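Local coordinates for penicillin-binding protein PbpB (PDB 6KGU), which cross-links the peptides of peptidoglycan made from lipid intermediates in the mycobacterial cell wall, and is acylated and inactivated by beta-lactams such as aztreonam, at residues A[126-131]-A[150-155]; A[227-232]-A[400-405]; A[395-400]-A[497-502]. All blocks are in the same frame, centred on the assembly; numbering follows the deposited sequence.

Contact 1 (A[126-131]-A[150-155]); sequences RQYPGG and GLEDSL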
ATOM      1  N   ARG A 126     -10.184 -28.894  -6.890  1.00 35.68           N
ATOM      2  CA  ARG A 126     -10.071 -27.443  -6.942  1.00 40.28           C
ATOM      3  C   ARG A 126      -9.091 -27.046  -8.042  1.00 36.61           C
ATOM      4  O   ARG A 126      -8.007 -27.625  -8.155  1.00 40.61           O
ATOM      5  CB  ARG A 126      -9.612 -26.902  -5.587  1.00 36.64           C
ATOM      6  CG  ARG A 126      -9.894 -25.421  -5.387  1.00 34.31           C
ATOM      7  CD  ARG A 126     -11.403 -25.146  -5.437  1.00 34.46           C
ATOM      8  NE  ARG A 126     -11.746 -23.839  -4.879  1.00 35.56           N
ATOM      9  CZ  ARG A 126     -12.907 -23.219  -5.064  1.00 37.32           C
ATOM     10  NH1 ARG A 126     -13.851 -23.794  -5.803  1.00 32.70           N
ATOM     11  NH2 ARG A 126     -13.115 -22.019  -4.517  1.00 31.55           N
ATOM     12  N   GLN A 127      -9.481 -26.076  -8.864  1.00 34.34           N
ATOM     13  CA  GLN A 127      -8.687 -25.618  -9.998  1.00 35.52           C
ATOM     14  C   GLN A 127      -8.231 -24.187  -9.763  1.00 34.46           C
ATOM     15  O   GLN A 127      -9.040 -23.338  -9.383  1.00 34.42           O
ATOM     16  CB  GLN A 127      -9.502 -25.679 -11.293  1.00 37.77           C
ATOM     17  CG  GLN A 127     -10.098 -27.042 -11.567  1.00 45.76           C
ATOM     18  CD  GLN A 127      -9.034 -28.082 -11.792  1.00 42.14           C
ATOM     19  OE1 GLN A 127      -8.879 -29.007 -11.009  1.00 48.77           O
ATOM     20  NE2 GLN A 127      -8.281 -27.927 -12.862  1.00 43.31           N
ATOM     21  N   TYR A 128      -6.947 -23.918 -10.030  1.00 32.51           N
ATOM     22  CA  TYR A 128      -6.363 -22.580  -9.937  1.00 34.06           C
ATOM     23  C   TYR A 128      -5.773 -22.287 -11.305  1.00 30.34           C
ATOM     24  O   TYR A 128      -4.572 -22.480 -11.525  1.00 33.27           O
ATOM     25  CB  TYR A 128      -5.308 -22.482  -8.828  1.00 34.19           C
ATOM     26  CG  TYR A 128      -5.889 -22.748  -7.460  1.00 33.85           C
ATOM     27  CD1 TYR A 128      -6.554 -21.743  -6.761  1.00 29.90           C
ATOM     28  CD2 TYR A 128      -5.813 -24.016  -6.883  1.00 33.41           C
ATOM     29  CE1 TYR A 128      -7.118 -21.991  -5.515  1.00 31.74           C
ATOM     30  CE2 TYR A 128      -6.377 -24.277  -5.643  1.00 30.99           C
ATOM     31  CZ  TYR A 128      -7.027 -23.260  -4.964  1.00 33.61           C
ATOM     32  OH  TYR A 128      -7.581 -23.502  -3.727  1.00 30.95           O
ATOM     33  N   PRO A 129      -6.596 -21.861 -12.264  1.00 35.05           N
ATOM     34  CA  PRO A 129      -6.102 -21.723 -13.640  1.00 36.40           C
ATOM     35  C   PRO A 129      -4.968 -20.722 -13.773  1.00 42.87           C
ATOM     36  O   PRO A 129      -4.168 -20.848 -14.705  1.00 36.28           O
ATOM     37  CB  PRO A 129      -7.348 -21.278 -14.419  1.00 41.40           C
ATOM     38  CG  PRO A 129      -8.224 -20.630 -13.379  1.00 41.52           C
ATOM     39  CD  PRO A 129      -8.004 -21.447 -12.131  1.00 36.56           C
ATOM     40  N   GLY A 130      -4.853 -19.753 -12.866  1.00 32.83           N
ATOM     41  CA  GLY A 130      -3.743 -18.820 -12.893  1.00 33.72           C
ATOM     42  C   GLY A 130      -2.543 -19.224 -12.069  1.00 33.47           C
ATOM     43  O   GLY A 130      -1.580 -18.458 -11.977  1.00 37.00           O
ATOM     44  N   GLY A 131      -2.555 -20.407 -11.469  1.00 32.10           N
ATOM     45  CA  GLY A 131      -1.406 -20.842 -10.699  1.00 30.74           C
ATOM     46  C   GLY A 131      -1.187 -19.915  -9.519  1.00 35.51           C
ATOM     47  O   GLY A 131      -2.058 -19.746  -8.663  1.00 34.15           O
ATOM     48  N   GLY A 150      -5.564 -18.508   3.285  1.00 31.62           N
ATOM     49  CA  GLY A 150      -6.076 -17.461   2.423  1.00 31.18           C
ATOM     50  C   GLY A 150      -7.593 -17.335   2.518  1.00 32.40           C
ATOM     51  O   GLY A 150      -8.232 -17.799   3.468  1.00 29.73           O
ATOM     52  N   LEU A 151      -8.170 -16.701   1.491  1.00 32.06           N
ATOM     53  CA  LEU A 151      -9.623 -16.536   1.447  1.00 33.41           C
ATOM     54  C   LEU A 151     -10.350 -17.881   1.354  1.00 33.87           C
ATOM     55  O   LEU A 151     -11.516 -17.978   1.750  1.00 30.31           O
ATOM     56  CB  LEU A 151     -10.027 -15.650   0.268  1.00 28.37           C
ATOM     57  CG  LEU A 151      -9.723 -14.150   0.372  1.00 34.06           C
ATOM     58  CD1 LEU A 151     -10.284 -13.431  -0.830  1.00 31.31           C
ATOM     59  CD2 LEU A 151     -10.282 -13.552   1.659  1.00 30.86           C
ATOM     60  N   GLU A 152      -9.702 -18.914   0.804  1.00 31.16           N
ATOM     61  CA  GLU A 152     -10.332 -20.239   0.777  1.00 32.38           C
ATOM     62  C   GLU A 152     -10.673 -20.689   2.186  1.00 35.65           C
ATOM     63  O   GLU A 152     -11.713 -21.319   2.422  1.00 37.27           O
ATOM     64  CB  GLU A 152      -9.409 -21.272   0.122  1.00 32.54           C
ATOM     65  CG  GLU A 152      -9.141 -21.074  -1.352  1.00 32.02           C
ATOM     66  CD  GLU A 152     -10.196 -21.719  -2.245  1.00 39.34           C
ATOM     67  OE1 GLU A 152     -11.386 -21.797  -1.846  1.00 34.21           O
ATOM     68  OE2 GLU A 152      -9.824 -22.151  -3.350  1.00 32.78           O
ATOM     69  N   ASP A 153      -9.805 -20.360   3.137  1.00 32.21           N
ATOM     70  CA  ASP A 153     -10.028 -20.700   4.532  1.00 37.17           C
ATOM     71  C   ASP A 153     -10.955 -19.698   5.210  1.00 36.37           C
ATOM     72  O   ASP A 153     -11.983 -20.082   5.770  1.00 33.21           O
ATOM     73  CB  ASP A 153      -8.687 -20.775   5.262  1.00 32.47           C
ATOM     74  CG  ASP A 153      -8.842 -21.108   6.715  1.00 34.53           C
ATOM     75  OD1 ASP A 153      -9.545 -22.086   7.026  1.00 37.12           O
ATOM     76  OD2 ASP A 153      -8.242 -20.408   7.543  1.00 39.01           O
ATOM     77  N   SER A 154     -10.613 -18.405   5.150  1.00 28.75           N
ATOM     78  CA  SER A 154     -11.335 -17.407   5.939  1.00 33.60           C
ATOM     79  C   SER A 154     -12.764 -17.226   5.451  1.00 33.63           C
ATOM     80  O   SER A 154     -13.635 -16.854   6.237  1.00 31.24           O
ATOM     81  CB  SER A 154     -10.601 -16.061   5.917  1.00 34.33           C
ATOM     82  OG  SER A 154     -10.623 -15.481   4.617  1.00 30.16           O
ATOM     83  N   LEU A 155     -13.025 -17.463   4.163  1.00 30.84           N
ATOM     84  CA  LEU A 155     -14.381 -17.460   3.638  1.00 27.58           C
ATOM     85  C   LEU A 155     -14.924 -18.870   3.387  1.00 31.23           C
ATOM     86  O   LEU A 155     -15.844 -19.034   2.580  1.00 33.25           O
ATOM     87  CB  LEU A 155     -14.442 -16.636   2.346  1.00 29.64           C
ATOM     88  CG  LEU A 155     -14.113 -15.153   2.554  1.00 36.79           C
ATOM     89  CD1 LEU A 155     -14.277 -14.366   1.261  1.00 32.69           C
ATOM     90  CD2 LEU A 155     -14.978 -14.566   3.677  1.00 35.38           C
TER
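The guanidinium of Arg126 presents its NE edge to the carboxylate of Glu152, whose CD lies in the plane of the group, although the two planes are turned 49° apart. Arg126 grips side-on, with one nitrogen for each oxygen. NE to Glu152 OE2 is 3.0 Å and almost straight, using the syn lone pair of that oxygen, while NH2 reaches Glu152 OE1 at 3.2 Å, tilted out of the guanidinium plane. The Tyr128 ring stands nearly upright to the carboxylate (83°), and its hydroxyl donates to OE2 over 2.6 Å from the anti side, well out of the carboxylate plane, so one oxygen takes two strong bonds. Arg126 lies near the end of strand 122-127, an outermost strand of the mixed sheet in the N-terminal dimerisation-type region, and Tyr128 just past it; the acceptor comes from the short helix 150-154. With the nearest CA atoms, those of Arg126 and Glu152, 10.6 Å apart, long side chains make the whole junction. The Arg126 chain bends at chi2 (62°), which turns its NE edge to the carboxylate, and Glu152 bends at the same torsion to turn OE2 to both donors. Arg18 forms a second salt bridge to Glu152 OE1, which probably steadies the buried negative charge. Arg126 NH1 bonds Thr32 OG1, and NH2 also bonds Gly19 O. Ile141 packs against Arg126, Tyr128 and Glu152 alike.

Contact 2 (A[227-232]-A[400-405]); sequences DAKTGE and IANDGV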
ATOM      1  N   ASP A 227      -8.119   1.565  -6.168  1.00 25.71           N
ATOM      2  CA  ASP A 227      -8.930   2.549  -6.861  1.00 30.35           C
ATOM      3  C   ASP A 227      -8.987   3.824  -6.029  1.00 31.75           C
ATOM      4  O   ASP A 227      -9.330   3.785  -4.843  1.00 29.55           O
ATOM      5  CB  ASP A 227     -10.347   2.024  -7.113  1.00 27.39           C
ATOM      6  CG  ASP A 227     -11.235   3.085  -7.733  1.00 35.27           C
ATOM      7  OD1 ASP A 227     -11.173   3.263  -8.952  1.00 35.24           O
ATOM      8  OD2 ASP A 227     -11.949   3.788  -6.987  1.00 44.19           O
ATOM      9  N   ALA A 228      -8.652   4.954  -6.659  1.00 28.18           N
ATOM     10  CA  ALA A 228      -8.504   6.206  -5.923  1.00 26.45           C
ATOM     11  C   ALA A 228      -9.790   6.611  -5.220  1.00 30.63           C
ATOM     12  O   ALA A 228      -9.759   7.035  -4.062  1.00 31.17           O
ATOM     13  CB  ALA A 228      -8.050   7.321  -6.866  1.00 27.30           C
ATOM     14  N   LYS A 229     -10.934   6.496  -5.902  1.00 32.22           N
ATOM     15  CA  LYS A 229     -12.174   7.038  -5.346  1.00 33.35           C
ATOM     16  C   LYS A 229     -12.813   6.101  -4.326  1.00 33.58           C
ATOM     17  O   LYS A 229     -13.290   6.556  -3.280  1.00 31.98           O
ATOM     18  CB  LYS A 229     -13.163   7.335  -6.474  1.00 38.55           C
ATOM     19  CG  LYS A 229     -12.903   8.648  -7.252  1.00 46.34           C
ATOM     20  CD  LYS A 229     -13.791   8.724  -8.515  1.00 55.95           C
ATOM     21  CE  LYS A 229     -13.795  10.111  -9.173  1.00 51.31           C
ATOM     22  NZ  LYS A 229     -14.516  11.115  -8.325  1.00 59.61           N
ATOM     23  N   THR A 230     -12.837   4.797  -4.611  1.00 29.94           N
ATOM     24  CA  THR A 230     -13.516   3.811  -3.772  1.00 31.85           C
ATOM     25  C   THR A 230     -12.597   3.084  -2.801  1.00 34.99           C
ATOM     26  O   THR A 230     -13.101   2.432  -1.874  1.00 34.43           O
ATOM     27  CB  THR A 230     -14.191   2.740  -4.639  1.00 35.24           C
ATOM     28  OG1 THR A 230     -13.181   1.953  -5.291  1.00 31.49           O
ATOM     29  CG2 THR A 230     -15.084   3.377  -5.693  1.00 42.35           C
ATOM     30  N   GLY A 231     -11.274   3.135  -3.010  1.00 30.35           N
ATOM     31  CA  GLY A 231     -10.369   2.354  -2.181  1.00 26.40           C
ATOM     32  C   GLY A 231     -10.462   0.860  -2.376  1.00 29.02           C
ATOM     33  O   GLY A 231      -9.894   0.104  -1.582  1.00 31.04           O
ATOM     34  N   GLU A 232     -11.139   0.400  -3.421  1.00 28.62           N
ATOM     35  CA  GLU A 232     -11.158  -1.026  -3.686  1.00 30.14           C
ATOM     36  C   GLU A 232      -9.758  -1.489  -4.063  1.00 29.59           C
ATOM     37  O   GLU A 232      -8.979  -0.747  -4.670  1.00 29.35           O
ATOM     38  CB  GLU A 232     -12.163  -1.361  -4.791  1.00 30.08           C
ATOM     39  CG  GLU A 232     -13.622  -1.171  -4.376  1.00 34.02           C
ATOM     40  CD  GLU A 232     -14.619  -1.658  -5.420  1.00 40.39           C
ATOM     41  OE1 GLU A 232     -14.298  -1.647  -6.633  1.00 37.71           O
ATOM     42  OE2 GLU A 232     -15.735  -2.056  -5.020  1.00 50.76           O
ATOM     43  N   ILE A 400      -5.970  11.254   0.327  1.00 26.37           N
ATOM     44  CA  ILE A 400      -5.585  12.476  -0.362  1.00 24.31           C
ATOM     45  C   ILE A 400      -6.000  12.412  -1.825  1.00 28.12           C
ATOM     46  O   ILE A 400      -6.412  13.416  -2.417  1.00 28.11           O
ATOM     47  CB  ILE A 400      -4.064  12.674  -0.193  1.00 30.14           C
ATOM     48  CG1 ILE A 400      -3.742  13.024   1.267  1.00 26.98           C
ATOM     49  CG2 ILE A 400      -3.524  13.707  -1.184  1.00 29.39           C
ATOM     50  CD1 ILE A 400      -4.413  14.332   1.738  1.00 31.07           C
ATOM     51  N   ALA A 401      -5.890  11.228  -2.432  1.00 26.76           N
ATOM     52  CA  ALA A 401      -6.355  11.049  -3.804  1.00 27.96           C
ATOM     53  C   ALA A 401      -7.855  11.336  -3.924  1.00 29.26           C
ATOM     54  O   ALA A 401      -8.306  11.922  -4.913  1.00 30.17           O
ATOM     55  CB  ALA A 401      -6.059   9.621  -4.260  1.00 24.17           C
ATOM     56  N   ASN A 402      -8.637  10.931  -2.927  1.00 27.24           N
ATOM     57  CA  ASN A 402     -10.092  11.065  -2.981  1.00 30.88           C
ATOM     58  C   ASN A 402     -10.556  12.368  -2.339  1.00 31.37           C
ATOM     59  O   ASN A 402     -11.542  12.396  -1.591  1.00 28.94           O
ATOM     60  CB  ASN A 402     -10.740   9.848  -2.318  1.00 27.99           C
ATOM     61  CG  ASN A 402     -12.240   9.787  -2.535  1.00 32.25           C
ATOM     62  OD1 ASN A 402     -12.746  10.060  -3.633  1.00 31.42           O
ATOM     63  ND2 ASN A 402     -12.965   9.429  -1.477  1.00 31.53           N
ATOM     64  N   ASP A 403      -9.819  13.460  -2.599  1.00 28.44           N
ATOM     65  CA  ASP A 403     -10.234  14.803  -2.203  1.00 29.52           C
ATOM     66  C   ASP A 403     -10.435  14.899  -0.698  1.00 30.80           C
ATOM     67  O   ASP A 403     -11.325  15.603  -0.219  1.00 31.52           O
ATOM     68  CB  ASP A 403     -11.499  15.243  -2.955  1.00 30.19           C
ATOM     69  CG  ASP A 403     -11.167  15.899  -4.304  1.00 35.76           C
ATOM     70  OD1 ASP A 403      -9.968  16.163  -4.550  1.00 33.60           O
ATOM     71  OD2 ASP A 403     -12.090  16.150  -5.106  1.00 43.86           O
ATOM     72  N   GLY A 404      -9.595  14.182   0.050  1.00 31.58           N
ATOM     73  CA  GLY A 404      -9.569  14.275   1.497  1.00 28.87           C
ATOM     74  C   GLY A 404     -10.413  13.251   2.225  1.00 28.09           C
ATOM     75  O   GLY A 404     -10.397  13.230   3.459  1.00 30.35           O
ATOM     76  N   VAL A 405     -11.150  12.404   1.515  1.00 26.73           N
ATOM     77  CA  VAL A 405     -12.056  11.454   2.153  1.00 27.69           C
ATOM     78  C   VAL A 405     -11.445  10.060   2.059  1.00 27.05           C
ATOM     79  O   VAL A 405     -11.371   9.470   0.975  1.00 29.14           O
ATOM     80  CB  VAL A 405     -13.457  11.490   1.533  1.00 28.63           C
ATOM     81  CG1 VAL A 405     -14.311  10.421   2.162  1.00 28.10           C
ATOM     82  CG2 VAL A 405     -14.075  12.875   1.726  1.00 27.13           C
TER
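The turn between the first two strands of the transpeptidase sheet, 220-227 and 233-238, here packs against the C-terminal end of helix 390-401, where the chain leaves the helix through a type I' turn from Asn402 to Val405. At the buried end Ala228 CB meets Ala401 CB at 4.0 Å, a small apolar touch that lets the backbones come close: the CA atoms of Lys229 and Asn402 are 5.1 Å apart. Val510 of the neighbouring strand 509-516 touches both alanines. Asn402 carries the rest. Its CB sits 3.5 Å from Ala228 O, and with CG anti to the backbone N (chi1 -170°) the amide extends alongside the backbone of Lys229, its OD1 lying 3.5 Å from Lys229 CA, with CB and CG of the lysine also beside it. The two side chains cross at about a right angle. Ala228 O is itself bonded by Gln398, one turn back in the helix. Each side is braced from within. Asp227 OD2 accepts from Thr230 N (2.7 Å, an Asx motif) and from Thr230 OG1, the latter from above the carboxylate plane, and the same hydroxyl oxygen takes the N-H of Glu232 in an ST turn. On the helix side, Asn402 ND2 donates to Val405 O at 2.9 Å, with an N-H...O angle of 159°; the oxygen lies close to the amide plane, so this bond fixes how the amide is turned.

Contact 3 (A[395-400]-A[497-502]); sequences GMYQAI and TFAGIA
Tyr397 leaves helix 395-400 toward strand 497-502, and its CB is the first atom to meet the strand, in a loose touch of 4.5 Å with Ile501 CG1. From there CG stands anti to the carbonyl carbon (chi1 -76°), which carries the ring over Ala499. The methyl CB of Ala499 sits 3.6 Å from the ring centroid and only 9° off the normal, a CH-pi contact squarely over one face. On the CE2 side the ring also approaches Ala499 O, at 3.8 Å from CE2. At the tip, OH is hydrogen-bonded to Val270 O, so the buried hydroxyl has a polar partner and the far end of the ring is tied to the chain just after Ser269. Back at the helix, Ile501 CD1 packs on the backbone, 3.6 Å from Tyr397 O, and continues to Ile400 CG2 at 4.1 Å, where the two isoleucines cross at about a right angle. Gly500 lies between the two strand residues that face the helix, and the closest CA atoms are those of Gly500 and Tyr397, 7.0 Å apart. The helix and strand axes run 27° from parallel. Ile273 of helix 272-281 packs on both Tyr397 and Ile400, and Lys475 touches the tyrosine. Ser269, the acyl-ester serine by similarity, is about 8 Å away between side chains, and bound aztreonam lies nearby. This is helix-on-sheet packing in the core of the penicillin-binding transpeptidase fold, next to what appears to be the SxxK active site.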
ATOM      1  N   GLY A 395      -3.460   3.250   1.891  1.00 29.47           N
ATOM      2  CA  GLY A 395      -4.753   3.830   2.223  1.00 23.73           C
ATOM      3  C   GLY A 395      -4.654   5.292   2.621  1.00 30.01           C
ATOM      4  O   GLY A 395      -5.578   6.074   2.358  1.00 31.17           O
ATOM      5  N   MET A 396      -3.530   5.687   3.230  1.00 28.52           N
ATOM      6  CA  MET A 396      -3.287   7.096   3.544  1.00 30.86           C
ATOM      7  C   MET A 396      -3.315   7.947   2.292  1.00 30.92           C
ATOM      8  O   MET A 396      -3.916   9.029   2.273  1.00 32.03           O
ATOM      9  CB  MET A 396      -1.933   7.267   4.235  1.00 32.77           C
ATOM     10  CG  MET A 396      -1.902   6.868   5.685  1.00 37.18           C
ATOM     11  SD  MET A 396      -0.719   7.867   6.599  1.00 32.57           S
ATOM     12  CE  MET A 396       0.858   7.274   5.984  1.00 31.21           C
ATOM     13  N   TYR A 397      -2.617   7.499   1.248  1.00 27.71           N
ATOM     14  CA  TYR A 397      -2.548   8.282   0.021  1.00 28.65           C
ATOM     15  C   TYR A 397      -3.876   8.236  -0.726  1.00 28.38           C
ATOM     16  O   TYR A 397      -4.207   9.171  -1.465  1.00 28.03           O
ATOM     17  CB  TYR A 397      -1.374   7.787  -0.839  1.00 24.58           C
ATOM     18  CG  TYR A 397      -0.053   8.281  -0.284  1.00 26.85           C
ATOM     19  CD1 TYR A 397       0.437   7.797   0.926  1.00 28.40           C
ATOM     20  CD2 TYR A 397       0.687   9.268  -0.945  1.00 26.38           C
ATOM     21  CE1 TYR A 397       1.647   8.266   1.468  1.00 24.60           C
ATOM     22  CE2 TYR A 397       1.882   9.748  -0.413  1.00 27.16           C
ATOM     23  CZ  TYR A 397       2.353   9.242   0.797  1.00 27.35           C
ATOM     24  OH  TYR A 397       3.540   9.695   1.334  1.00 26.44           O
ATOM     25  N   GLN A 398      -4.667   7.182  -0.501  1.00 26.62           N
ATOM     26  CA  GLN A 398      -6.014   7.133  -1.066  1.00 27.25           C
ATOM     27  C   GLN A 398      -6.883   8.259  -0.524  1.00 26.82           C
ATOM     28  O   GLN A 398      -7.707   8.829  -1.259  1.00 26.31           O
ATOM     29  CB  GLN A 398      -6.654   5.771  -0.779  1.00 25.60           C
ATOM     30  CG  GLN A 398      -8.033   5.602  -1.405  1.00 25.85           C
ATOM     31  CD  GLN A 398      -9.118   6.196  -0.559  1.00 26.41           C
ATOM     32  OE1 GLN A 398      -8.968   6.329   0.661  1.00 28.78           O
ATOM     33  NE2 GLN A 398     -10.210   6.588  -1.195  1.00 28.28           N
ATOM     34  N   ALA A 399      -6.727   8.589   0.766  1.00 26.84           N
ATOM     35  CA  ALA A 399      -7.503   9.679   1.353  1.00 24.32           C
ATOM     36  C   ALA A 399      -7.245  10.983   0.612  1.00 28.59           C
ATOM     37  O   ALA A 399      -8.172  11.750   0.317  1.00 26.24           O
ATOM     38  CB  ALA A 399      -7.148   9.847   2.836  1.00 27.01           C
ATOM     39  N   ILE A 400      -5.970  11.254   0.327  1.00 26.37           N
ATOM     40  CA  ILE A 400      -5.585  12.476  -0.362  1.00 24.31           C
ATOM     41  C   ILE A 400      -6.000  12.412  -1.825  1.00 28.12           C
ATOM     42  O   ILE A 400      -6.412  13.416  -2.417  1.00 28.11           O
ATOM     43  CB  ILE A 400      -4.064  12.674  -0.193  1.00 30.14           C
ATOM     44  CG1 ILE A 400      -3.742  13.024   1.267  1.00 26.98           C
ATOM     45  CG2 ILE A 400      -3.524  13.707  -1.184  1.00 29.39           C
ATOM     46  CD1 ILE A 400      -4.413  14.332   1.738  1.00 31.07           C
ATOM     47  N   THR A 497      10.299   2.487   0.470  1.00 29.21           N
ATOM     48  CA  THR A 497       8.886   2.634   0.151  1.00 25.45           C
ATOM     49  C   THR A 497       8.702   3.681  -0.933  1.00 28.94           C
ATOM     50  O   THR A 497       9.531   4.578  -1.102  1.00 25.58           O
ATOM     51  CB  THR A 497       8.065   3.058   1.373  1.00 25.84           C
ATOM     52  OG1 THR A 497       8.689   4.181   2.008  1.00 31.25           O
ATOM     53  CG2 THR A 497       7.957   1.897   2.368  1.00 30.97           C
ATOM     54  N   PHE A 498       7.617   3.534  -1.686  1.00 30.24           N
ATOM     55  CA  PHE A 498       7.103   4.599  -2.531  1.00 28.68           C
ATOM     56  C   PHE A 498       5.589   4.509  -2.484  1.00 28.95           C
ATOM     57  O   PHE A 498       5.028   3.411  -2.527  1.00 30.77           O
ATOM     58  CB  PHE A 498       7.587   4.515  -4.006  1.00 27.41           C
ATOM     59  CG  PHE A 498       7.329   5.796  -4.807  1.00 28.38           C
ATOM     60  CD1 PHE A 498       6.095   6.038  -5.393  1.00 24.46           C
ATOM     61  CD2 PHE A 498       8.315   6.767  -4.929  1.00 28.47           C
ATOM     62  CE1 PHE A 498       5.854   7.210  -6.105  1.00 22.50           C
ATOM     63  CE2 PHE A 498       8.073   7.951  -5.626  1.00 27.42           C
ATOM     64  CZ  PHE A 498       6.838   8.170  -6.214  1.00 20.57           C
ATOM     65  N   ALA A 499       4.932   5.655  -2.375  1.00 25.12           N
ATOM     66  CA  ALA A 499       3.481   5.703  -2.498  1.00 25.67           C
ATOM     67  C   ALA A 499       3.162   6.867  -3.413  1.00 28.25           C
ATOM     68  O   ALA A 499       3.733   7.946  -3.249  1.00 28.51           O
ATOM     69  CB  ALA A 499       2.790   5.877  -1.143  1.00 25.48           C
ATOM     70  N   GLY A 500       2.288   6.644  -4.390  1.00 28.98           N
ATOM     71  CA  GLY A 500       1.979   7.720  -5.307  1.00 29.07           C
ATOM     72  C   GLY A 500       0.560   7.628  -5.822  1.00 26.95           C
ATOM     73  O   GLY A 500      -0.172   6.672  -5.551  1.00 24.16           O
ATOM     74  N   ILE A 501       0.193   8.640  -6.600  1.00 27.68           N
ATOM     75  CA  ILE A 501      -1.162   8.818  -7.110  1.00 25.52           C
ATOM     76  C   ILE A 501      -1.062   9.095  -8.602  1.00 26.09           C
ATOM     77  O   ILE A 501      -0.260   9.938  -9.023  1.00 25.77           O
ATOM     78  CB  ILE A 501      -1.879   9.975  -6.385  1.00 28.78           C
ATOM     79  CG1 ILE A 501      -2.010   9.668  -4.877  1.00 26.07           C
ATOM     80  CG2 ILE A 501      -3.232  10.275  -7.015  1.00 29.04           C
ATOM     81  CD1 ILE A 501      -2.379  10.892  -4.005  1.00 27.00           C
ATOM     82  N   ALA A 502      -1.835   8.361  -9.394  1.00 23.81           N
ATOM     83  CA  ALA A 502      -1.981   8.629 -10.829  1.00 26.34           C
ATOM     84  C   ALA A 502      -3.428   9.067 -11.133  1.00 27.17           C
ATOM     85  O   ALA A 502      -4.348   8.256 -11.031  1.00 30.29           O
ATOM     86  CB  ALA A 502      -1.615   7.394 -11.638  1.00 24.00           C
TER

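From the N terminus, contact 1 comes first and closes a short loop of 18 residues, joining an edge strand to a helix in the dimerisation-type region; it is finished before either of the others opens. Contact 2 then spans 167 residues, from the turn after strand 220-227 to the end of helix 390-401. Contact 3 starts on that same helix and runs on to strand 493-502, so the two cross and share Ile400. Their centres are 9 Å apart. Together they fasten one helix to the transpeptidase sheet, while the centre of contact 1 lies 29 Å from those of the other two.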